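Long-range contacts in 33 kDa chaperonin (Thermotoga maritima, PDB 1VQ0), which probably acts as a redox-regulated molecular chaperone that protects thermally unfolding and oxidatively damaged proteins from irreversible aggregation: residues R25-V35 against L56-W65; Q161-G169 against G181-R190. All coordinates share one frame; numbering follows the deposited sequence.

Contact 1 and contact 2 meet on one sheet: strand 24-30, which carries residues 25-30 of contact 1, lies beside strand 176-187, the inner strand of contact 2. Contact 1 is the more deeply buried, a helix laid on one face of the sheet and held mainly by apolar side chains, with one hydroxyl bond and an arginine-tryptophan stack. Contact 2 stays within the sheet and is held by a ladder of backbone hydrogen bonds that ends where the two strands run out into more exposed loops of mixed polar and apolar character. Gln186 joins the two, since its side chain bonds Ser164 in contact 2 and Arg25 in contact 1.

Contact 1 (R25-V35 against L56-W65); sequences RFSIVRMREVV and LIGAALVTPW. With EDO (1,2-ethanediol), chain F.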
loop_
_atom_site.group_PDB
_atom_site.type_symbol
_atom_site.label_atom_id
_atom_site.label_comp_id
_atom_site.label_asym_id
_atom_site.label_seq_id
_atom_site.Cartn_x
_atom_site.Cartn_y
_atom_site.Cartn_z
ATOM N N ARG A 25 -23.557 3.619 -7.634
ATOM C CA ARG A 25 -23.591 2.186 -7.899
ATOM C C ARG A 25 -23.941 1.445 -6.606
ATOM O O ARG A 25 -23.666 1.918 -5.515
ATOM C CB ARG A 25 -22.260 1.684 -8.526
ATOM C CG ARG A 25 -21.062 1.606 -7.598
ATOM C CD ARG A 25 -19.742 1.329 -8.336
ATOM N NE ARG A 25 -18.618 1.170 -7.421
ATOM C CZ ARG A 25 -17.339 1.075 -7.784
ATOM N NH1 ARG A 25 -16.945 1.218 -9.041
ATOM N NH2 ARG A 25 -16.433 0.834 -6.877
ATOM N N PHE A 26 -24.623 0.310 -6.753
ATOM C CA PHE A 26 -24.996 -0.496 -5.601
ATOM C C PHE A 26 -24.810 -1.975 -5.918
ATOM O O PHE A 26 -24.900 -2.389 -7.096
ATOM C CB PHE A 26 -26.458 -0.247 -5.171
ATOM C CG PHE A 26 -27.472 -0.658 -6.198
ATOM C CD1 PHE A 26 -27.848 -1.992 -6.323
ATOM C CD2 PHE A 26 -28.021 0.282 -7.057
ATOM C CE1 PHE A 26 -28.729 -2.377 -7.304
ATOM C CE2 PHE A 26 -28.897 -0.093 -8.042
ATOM C CZ PHE A 26 -29.246 -1.440 -8.159
ATOM N N SER A 27 -24.713 -2.743 -4.832
ATOM C CA SER A 27 -24.373 -4.160 -4.740
ATOM C C SER A 27 -25.163 -4.631 -3.532
ATOM O O SER A 27 -25.127 -3.955 -2.499
ATOM C CB SER A 27 -22.874 -4.271 -4.325
ATOM O OG SER A 27 -22.329 -5.391 -4.878
ATOM N N ILE A 28 -25.830 -5.776 -3.617
ATOM C CA ILE A 28 -26.450 -6.412 -2.433
ATOM C C ILE A 28 -26.375 -7.935 -2.607
ATOM O O ILE A 28 -26.572 -8.478 -3.699
ATOM C CB ILE A 28 -27.919 -5.934 -2.217
ATOM C CG1 ILE A 28 -28.519 -6.495 -0.933
ATOM C CG2 ILE A 28 -28.818 -6.366 -3.402
ATOM C CD1 ILE A 28 -29.744 -5.704 -0.411
ATOM N N VAL A 29 -26.033 -8.615 -1.541
ATOM C CA VAL A 29 -25.602 -10.030 -1.657
ATOM C C VAL A 29 -26.237 -10.829 -0.528
ATOM O O VAL A 29 -26.363 -10.344 0.591
ATOM C CB VAL A 29 -24.051 -10.195 -1.722
ATOM C CG1 VAL A 29 -23.365 -9.964 -0.361
ATOM C CG2 VAL A 29 -23.669 -11.560 -2.293
ATOM N N ARG A 30 -26.724 -12.004 -0.877
ATOM C CA ARG A 30 -27.116 -13.009 0.094
ATOM C C ARG A 30 -26.246 -14.232 -0.173
ATOM O O ARG A 30 -26.322 -14.848 -1.249
ATOM C CB ARG A 30 -28.575 -13.404 -0.098
ATOM C CG ARG A 30 -29.574 -12.331 0.308
ATOM C CD ARG A 30 -30.102 -12.480 1.703
ATOM N NE ARG A 30 -31.436 -13.073 1.713
ATOM C CZ ARG A 30 -31.965 -13.800 2.693
ATOM N NH1 ARG A 30 -31.280 -14.091 3.796
ATOM N NH2 ARG A 30 -33.197 -14.295 2.525
ATOM N N MET A 31 -25.466 -14.602 0.810
ATOM C CA MET A 31 -24.496 -15.632 0.592
ATOM C C MET A 31 -24.179 -16.531 1.800
ATOM O O MET A 31 -23.019 -16.914 2.002
ATOM C CB MET A 31 -23.221 -14.991 0.012
ATOM C CG MET A 31 -22.573 -13.851 0.872
ATOM S SD MET A 31 -21.159 -13.118 0.048
ATOM C CE MET A 31 -19.968 -14.241 0.578
ATOM N N ARG A 32 -25.211 -16.903 2.545
ATOM C CA ARG A 32 -25.048 -17.845 3.635
ATOM C C ARG A 32 -24.362 -19.147 3.233
ATOM O O ARG A 32 -23.510 -19.653 3.996
ATOM C CB ARG A 32 -26.338 -18.090 4.408
ATOM C CG ARG A 32 -27.323 -18.937 3.810
ATOM C CD ARG A 32 -28.339 -19.396 4.820
ATOM N NE ARG A 32 -29.325 -20.288 4.227
ATOM C CZ ARG A 32 -30.457 -20.651 4.812
ATOM N NH1 ARG A 32 -30.787 -20.221 6.031
ATOM N NH2 ARG A 32 -31.280 -21.452 4.175
ATOM N N GLU A 33 -24.676 -19.657 2.050
ATOM C CA GLU A 33 -24.067 -20.898 1.576
ATOM C C GLU A 33 -22.548 -20.794 1.429
ATOM O O GLU A 33 -21.815 -21.704 1.773
ATOM C CB GLU A 33 -24.664 -21.281 0.212
ATOM C CG GLU A 33 -25.977 -22.028 0.341
ATOM C CD GLU A 33 -26.429 -22.701 -0.960
ATOM O OE1 GLU A 33 -25.572 -23.246 -1.709
ATOM O OE2 GLU A 33 -27.663 -22.703 -1.215
ATOM N N VAL A 34 -22.091 -19.644 0.949
ATOM C CA VAL A 34 -20.696 -19.382 0.759
ATOM C C VAL A 34 -19.959 -19.318 2.118
ATOM O O VAL A 34 -18.919 -19.942 2.302
ATOM C CB VAL A 34 -20.519 -18.058 0.007
ATOM C CG1 VAL A 34 -19.067 -17.763 -0.154
ATOM C CG2 VAL A 34 -21.135 -18.136 -1.331
ATOM N N VAL A 35 -20.537 -18.564 3.057
ATOM C CA VAL A 35 -19.963 -18.411 4.374
ATOM C C VAL A 35 -20.075 -19.748 5.150
ATOM O O VAL A 35 -19.167 -20.117 5.919
ATOM C CB VAL A 35 -20.565 -17.171 5.108
ATOM C CG1 VAL A 35 -20.021 -17.032 6.464
ATOM C CG2 VAL A 35 -20.249 -15.927 4.345
ATOM N N LEU A 56 -15.485 -11.873 3.664
ATOM C CA LEU A 56 -15.961 -12.523 2.434
ATOM C C LEU A 56 -17.119 -11.746 1.804
ATOM O O LEU A 56 -17.149 -11.556 0.616
ATOM C CB LEU A 56 -16.412 -13.975 2.687
ATOM C CG LEU A 56 -15.325 -14.941 3.113
ATOM C CD1 LEU A 56 -15.850 -16.343 3.546
ATOM C CD2 LEU A 56 -14.336 -15.069 1.944
ATOM N N ILE A 57 -18.069 -11.305 2.613
ATOM C CA ILE A 57 -19.188 -10.482 2.091
ATOM C C ILE A 57 -18.621 -9.200 1.438
ATOM O O ILE A 57 -18.941 -8.887 0.303
ATOM C CB ILE A 57 -20.198 -10.160 3.200
ATOM C CG1 ILE A 57 -20.883 -11.469 3.657
ATOM C CG2 ILE A 57 -21.247 -9.133 2.747
ATOM C CD1 ILE A 57 -21.481 -11.406 5.071
ATOM N N GLY A 58 -17.769 -8.499 2.177
ATOM C CA GLY A 58 -17.028 -7.329 1.677
ATOM C C GLY A 58 -16.432 -7.560 0.313
ATOM O O GLY A 58 -16.751 -6.853 -0.622
ATOM N N ALA A 59 -15.558 -8.553 0.210
ATOM C CA ALA A 59 -14.981 -8.963 -1.069
ATOM C C ALA A 59 -16.045 -9.248 -2.201
ATOM O O ALA A 59 -15.886 -8.812 -3.355
ATOM C CB ALA A 59 -14.039 -10.145 -0.856
ATOM N N ALA A 60 -17.105 -9.969 -1.851
ATOM C CA ALA A 60 -18.186 -10.270 -2.780
ATOM C C ALA A 60 -18.878 -9.039 -3.292
ATOM O O ALA A 60 -19.219 -8.971 -4.448
ATOM C CB ALA A 60 -19.200 -11.137 -2.145
ATOM N N LEU A 61 -19.101 -8.077 -2.405
ATOM C CA LEU A 61 -19.845 -6.875 -2.778
ATOM C C LEU A 61 -19.184 -6.040 -3.864
ATOM O O LEU A 61 -19.881 -5.311 -4.602
ATOM C CB LEU A 61 -20.147 -6.019 -1.537
ATOM C CG LEU A 61 -21.268 -6.578 -0.645
ATOM C CD1 LEU A 61 -21.311 -5.819 0.653
ATOM C CD2 LEU A 61 -22.640 -6.543 -1.243
ATOM N N VAL A 62 -17.850 -6.134 -3.978
ATOM C CA VAL A 62 -17.094 -5.327 -4.968
ATOM C C VAL A 62 -16.930 -6.107 -6.267
ATOM O O VAL A 62 -16.548 -5.517 -7.259
ATOM C CB VAL A 62 -15.707 -4.816 -4.478
ATOM C CG1 VAL A 62 -15.840 -3.977 -3.169
ATOM C CG2 VAL A 62 -14.805 -5.968 -4.177
ATOM N N THR A 63 -17.267 -7.410 -6.301
ATOM C CA THR A 63 -17.071 -8.205 -7.569
ATOM C C THR A 63 -17.600 -7.604 -8.864
ATOM O O THR A 63 -16.943 -7.768 -9.889
ATOM C CB THR A 63 -17.589 -9.643 -7.506
ATOM O OG1 THR A 63 -18.914 -9.680 -6.975
ATOM C CG2 THR A 63 -16.719 -10.501 -6.526
ATOM N N PRO A 64 -18.782 -6.974 -8.866
ATOM C CA PRO A 64 -19.354 -6.448 -10.156
ATOM C C PRO A 64 -18.506 -5.374 -10.774
ATOM O O PRO A 64 -18.695 -5.043 -11.917
ATOM C CB PRO A 64 -20.670 -5.812 -9.724
ATOM C CG PRO A 64 -20.951 -6.436 -8.407
ATOM C CD PRO A 64 -19.681 -6.714 -7.737
ATOM N N TRP A 65 -17.557 -4.852 -9.992
ATOM C CA TRP A 65 -16.815 -3.644 -10.354
ATOM C C TRP A 65 -15.359 -3.913 -10.571
ATOM O O TRP A 65 -14.611 -3.012 -10.881
ATOM C CB TRP A 65 -17.037 -2.549 -9.308
ATOM C CG TRP A 65 -18.488 -2.321 -9.044
ATOM C CD1 TRP A 65 -19.502 -2.195 -9.998
ATOM C CD2 TRP A 65 -19.130 -2.234 -7.778
ATOM N NE1 TRP A 65 -20.715 -2.050 -9.369
ATOM C CE2 TRP A 65 -20.516 -2.060 -8.012
ATOM C CE3 TRP A 65 -18.684 -2.280 -6.463
ATOM C CZ2 TRP A 65 -21.441 -1.947 -6.975
ATOM C CZ3 TRP A 65 -19.615 -2.139 -5.410
ATOM C CH2 TRP A 65 -20.966 -1.967 -5.683
HETATM C C1 EDO F . -12.367 -2.171 -6.402
HETATM O O1 EDO F . -11.504 -1.513 -5.497
HETATM C C2 EDO F . -12.933 -1.349 -7.561
HETATM O O2 EDO F . -13.614 -0.135 -7.175
#
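Arg25 to Met31 and Leu56 to Trp65 form a helix-on-sheet packing in which the last part of helix 46-62 and the short 3-10 segment after it cover one face of strand 24-30, the axes 8.1 Å apart at closest approach. At one end Arg25 lies over Trp65. Its extended chain runs across the indole, placing CD 3.5 Å from the centroid of the five-membered ring and the guanidinium almost parallel to the indole, the planes 9° apart. The long aliphatic stem thus gives a CH-pi contact and the charged end an off-centre cation-pi contact. Pro64 CB backs the opposite face of the indole, while NH2 of Arg25 donates to O2 of an ethanediol probably from the crystallisation liquor (3.0 Å) and to Gln186 OE1 of the neighbouring strand. One step inward, Ser27 suits its place because a short hydroxyl side chain pointing at segment 56-65 can reach a backbone carbonyl there: OG donates to Leu61 O, at a doubtfully short 2.5 Å. Ser27 CB meets Trp65 CH2 at 3.3 Å. Beyond it the chemistry turns apolar. Val29 carries CG1 between its backbone N and carbonyl carbon (chi1 74°), directing this methyl at Leu61 CD2, 3.6 Å away, and at Ile57 CG2. Met31, the N-cap residue of helix 32-42, bends at chi3 and lies along helix 46-62, its SD 3.5 Å from the small Ala60 CB and its CE against Leu56. Strand 24-30 runs between strands 13-19 and 176-187, and its other face, through Phe26 and Ile28, packs on helix 219-227.

Contact 2 (Q161-G169 against G181-R190); sequences QIPSAFSIG and GGFAVQIIDR
Phe166 and Ala184 face each other in the closely packed part of this antiparallel pair, which runs from Ser164 to Gly169 against Gly181 to Gln186. Ala184 CB sits over one face of the Phe166 ring, 3.8 Å from its centroid, a methyl small enough to lie close. On the other face of the sheet the Phe183 ring swings across to Ser167, with CG between its backbone N and carbonyl carbon (chi1 59°), and receives Ser167 CB 3.6 Å from its centroid. Gly182 suits its place because its CA lies 3.0 Å from Ser167 O, too close to admit a CB. Paired backbone bonds join Ala165 with Val185, Ser167 with Phe183 and Gly169 with Gly181. Gln186 NE2 donates to Ser164 OG at 2.8 Å, nearly in its amide plane, and Ser164 OG in turn donates to Ile162 O (2.6 Å). Gln186 OE1 is bonded by Arg25. Beyond Ser164 and Gln186, where the strands run out into residues 161-163 and 188-190, the contact is looser and more open to solvent. A water bridges Gln161 O and Ile187 O, and Pro163 CG lies on the aliphatic part of Arg190, 3.8 Å from its CG. The Arg190 guanidinium lies with one face over Gln161 O, and its NH1 and NH2 each make a weak bond of 3.4 Å to Gln161 OE1, while Gln161 NE2 donates to Glu160 O of the second subunit. Helix 149-160 covers the Phe166 face and helix 194-205 the Val185 face. This is a beta hairpin, strands 164-173 and 176-187, at one edge of the chain's large mixed sheet.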
loop_
_atom_site.group_PDB
_atom_site.type_symbol
_atom_site.label_atom_id
_atom_site.label_comp_id
_atom_site.label_asym_id
_atom_site.label_seq_id
_atom_site.Cartn_x
_atom_site.Cartn_y
_atom_site.Cartn_z
ATOM N N GLN A 161 -11.224 7.391 -3.524
ATOM C CA GLN A 161 -12.037 8.591 -3.611
ATOM C C GLN A 161 -13.467 8.304 -4.025
ATOM O O GLN A 161 -14.063 9.042 -4.786
ATOM C CB GLN A 161 -11.370 9.614 -4.517
ATOM C CG GLN A 161 -10.103 10.229 -3.891
ATOM C CD GLN A 161 -9.412 11.205 -4.863
ATOM O OE1 GLN A 161 -10.032 12.212 -5.253
ATOM N NE2 GLN A 161 -8.163 10.888 -5.284
ATOM N N ILE A 162 -14.002 7.221 -3.477
ATOM C CA ILE A 162 -15.349 6.764 -3.742
ATOM C C ILE A 162 -16.050 6.738 -2.393
ATOM O O ILE A 162 -15.881 5.752 -1.583
ATOM C CB ILE A 162 -15.348 5.351 -4.400
ATOM C CG1 ILE A 162 -14.718 5.425 -5.757
ATOM C CG2 ILE A 162 -16.759 4.852 -4.507
ATOM C CD1 ILE A 162 -14.370 4.089 -6.403
ATOM N N PRO A 163 -16.810 7.792 -2.108
ATOM C CA PRO A 163 -17.606 7.778 -0.897
ATOM C C PRO A 163 -18.521 6.551 -0.907
ATOM O O PRO A 163 -19.168 6.246 -1.930
ATOM C CB PRO A 163 -18.402 9.106 -0.922
ATOM C CG PRO A 163 -17.817 9.952 -2.091
ATOM C CD PRO A 163 -16.978 9.017 -2.907
ATOM N N SER A 164 -18.603 5.887 0.227
ATOM C CA SER A 164 -19.154 4.560 0.312
ATOM C C SER A 164 -19.870 4.323 1.620
ATOM O O SER A 164 -19.531 4.904 2.664
ATOM C CB SER A 164 -17.997 3.522 0.224
ATOM O OG SER A 164 -17.248 3.566 -1.015
ATOM N N ALA A 165 -20.840 3.403 1.547
ATOM C CA ALA A 165 -21.501 2.798 2.711
ATOM C C ALA A 165 -21.577 1.321 2.469
ATOM O O ALA A 165 -22.028 0.886 1.398
ATOM C CB ALA A 165 -22.913 3.361 2.892
ATOM N N PHE A 166 -21.079 0.559 3.432
ATOM C CA PHE A 166 -21.221 -0.911 3.484
ATOM C C PHE A 166 -22.015 -1.300 4.724
ATOM O O PHE A 166 -21.794 -0.772 5.806
ATOM C CB PHE A 166 -19.879 -1.614 3.522
ATOM C CG PHE A 166 -19.120 -1.625 2.228
ATOM C CD1 PHE A 166 -18.473 -0.481 1.763
ATOM C CD2 PHE A 166 -18.979 -2.800 1.520
ATOM C CE1 PHE A 166 -17.723 -0.505 0.585
ATOM C CE2 PHE A 166 -18.286 -2.825 0.347
ATOM C CZ PHE A 166 -17.615 -1.691 -0.112
ATOM N N SER A 167 -23.003 -2.161 4.562
ATOM C CA SER A 167 -23.659 -2.776 5.710
ATOM C C SER A 167 -23.614 -4.262 5.568
ATOM O O SER A 167 -24.035 -4.781 4.552
ATOM C CB SER A 167 -25.066 -2.327 5.855
ATOM O OG SER A 167 -25.633 -2.851 7.059
ATOM N N ILE A 168 -23.093 -4.934 6.609
ATOM C CA ILE A 168 -22.695 -6.346 6.551
ATOM C C ILE A 168 -23.063 -7.061 7.842
ATOM O O ILE A 168 -22.871 -6.516 8.928
ATOM C CB ILE A 168 -21.136 -6.487 6.312
ATOM C CG1 ILE A 168 -20.679 -5.893 4.971
ATOM C CG2 ILE A 168 -20.736 -7.958 6.355
ATOM C CD1 ILE A 168 -19.174 -5.884 4.786
ATOM N N GLY A 169 -23.571 -8.290 7.726
ATOM C CA GLY A 169 -24.044 -9.059 8.891
ATOM C C GLY A 169 -23.935 -10.544 8.622
ATOM O O GLY A 169 -24.182 -11.019 7.497
ATOM N N GLY A 181 -24.954 -11.774 4.607
ATOM C CA GLY A 181 -25.294 -10.865 3.541
ATOM C C GLY A 181 -24.935 -9.436 3.823
ATOM O O GLY A 181 -24.444 -9.087 4.892
ATOM N N GLY A 182 -25.126 -8.600 2.812
ATOM C CA GLY A 182 -24.940 -7.182 3.031
ATOM C C GLY A 182 -25.112 -6.360 1.792
ATOM O O GLY A 182 -25.471 -6.867 0.724
ATOM N N PHE A 183 -24.877 -5.070 1.932
ATOM C CA PHE A 183 -24.910 -4.220 0.737
ATOM C C PHE A 183 -23.817 -3.192 0.771
ATOM O O PHE A 183 -23.229 -2.930 1.838
ATOM C CB PHE A 183 -26.273 -3.539 0.582
ATOM C CG PHE A 183 -26.663 -2.680 1.746
ATOM C CD1 PHE A 183 -26.142 -1.400 1.896
ATOM C CD2 PHE A 183 -27.606 -3.151 2.675
ATOM C CE1 PHE A 183 -26.530 -0.612 2.991
ATOM C CE2 PHE A 183 -27.962 -2.417 3.762
ATOM C CZ PHE A 183 -27.446 -1.117 3.922
ATOM N N ALA A 184 -23.572 -2.622 -0.405
ATOM C CA ALA A 184 -22.635 -1.519 -0.640
ATOM C C ALA A 184 -23.305 -0.471 -1.517
ATOM O O ALA A 184 -23.898 -0.796 -2.554
ATOM C CB ALA A 184 -21.303 -2.017 -1.288
ATOM N N VAL A 185 -23.237 0.789 -1.079
ATOM C CA VAL A 185 -23.663 1.942 -1.903
ATOM C C VAL A 185 -22.467 2.910 -1.999
ATOM O O VAL A 185 -21.872 3.249 -0.970
ATOM C CB VAL A 185 -24.952 2.639 -1.342
ATOM C CG1 VAL A 185 -25.452 3.750 -2.252
ATOM C CG2 VAL A 185 -26.094 1.638 -1.181
ATOM N N GLN A 186 -22.131 3.309 -3.240
ATOM C CA GLN A 186 -20.928 4.074 -3.581
ATOM C C GLN A 186 -21.195 5.173 -4.567
ATOM O O GLN A 186 -21.894 4.995 -5.583
ATOM C CB GLN A 186 -19.853 3.136 -4.139
ATOM C CG GLN A 186 -19.482 2.011 -3.155
ATOM C CD GLN A 186 -18.203 1.189 -3.487
ATOM O OE1 GLN A 186 -18.185 0.406 -4.427
ATOM N NE2 GLN A 186 -17.159 1.332 -2.644
ATOM N N ILE A 187 -20.643 6.336 -4.258
ATOM C CA ILE A 187 -20.796 7.497 -5.112
ATOM C C ILE A 187 -19.619 7.560 -6.055
ATOM O O ILE A 187 -18.506 7.891 -5.659
ATOM C CB ILE A 187 -20.950 8.781 -4.301
ATOM C CG1 ILE A 187 -22.265 8.707 -3.510
ATOM C CG2 ILE A 187 -20.987 9.935 -5.230
ATOM C CD1 ILE A 187 -22.497 9.837 -2.446
ATOM N N ILE A 188 -19.865 7.198 -7.305
ATOM C CA ILE A 188 -18.779 7.145 -8.272
ATOM C C ILE A 188 -18.673 8.454 -9.053
ATOM O O ILE A 188 -17.722 8.641 -9.787
ATOM C CB ILE A 188 -18.893 5.915 -9.217
ATOM C CG1 ILE A 188 -20.299 5.851 -9.841
ATOM C CG2 ILE A 188 -18.493 4.635 -8.435
ATOM C CD1 ILE A 188 -20.415 4.932 -11.088
ATOM N N ASP A 189 -19.635 9.352 -8.861
ATOM C CA ASP A 189 -19.592 10.687 -9.481
ATOM C C ASP A 189 -20.063 11.723 -8.453
ATOM O O ASP A 189 -21.272 12.021 -8.284
ATOM C CB ASP A 189 -20.468 10.700 -10.728
ATOM C CG ASP A 189 -20.446 12.020 -11.464
ATOM O OD1 ASP A 189 -19.953 13.077 -10.988
ATOM O OD2 ASP A 189 -20.910 12.061 -12.600
ATOM N N ARG A 190 -19.072 12.291 -7.784
ATOM C CA ARG A 190 -19.301 13.243 -6.713
ATOM C C ARG A 190 -19.968 14.564 -7.080
ATOM O O ARG A 190 -20.184 15.384 -6.193
ATOM C CB ARG A 190 -17.971 13.511 -6.043
ATOM C CG ARG A 190 -17.547 12.440 -5.013
ATOM C CD ARG A 190 -16.103 12.586 -4.529
ATOM N NE ARG A 190 -15.149 12.562 -5.648
ATOM C CZ ARG A 190 -13.820 12.659 -5.545
ATOM N NH1 ARG A 190 -13.223 12.759 -4.358
ATOM N NH2 ARG A 190 -13.079 12.664 -6.649
HETATM O O HOH W 1 -16.435 9.140 -6.677
#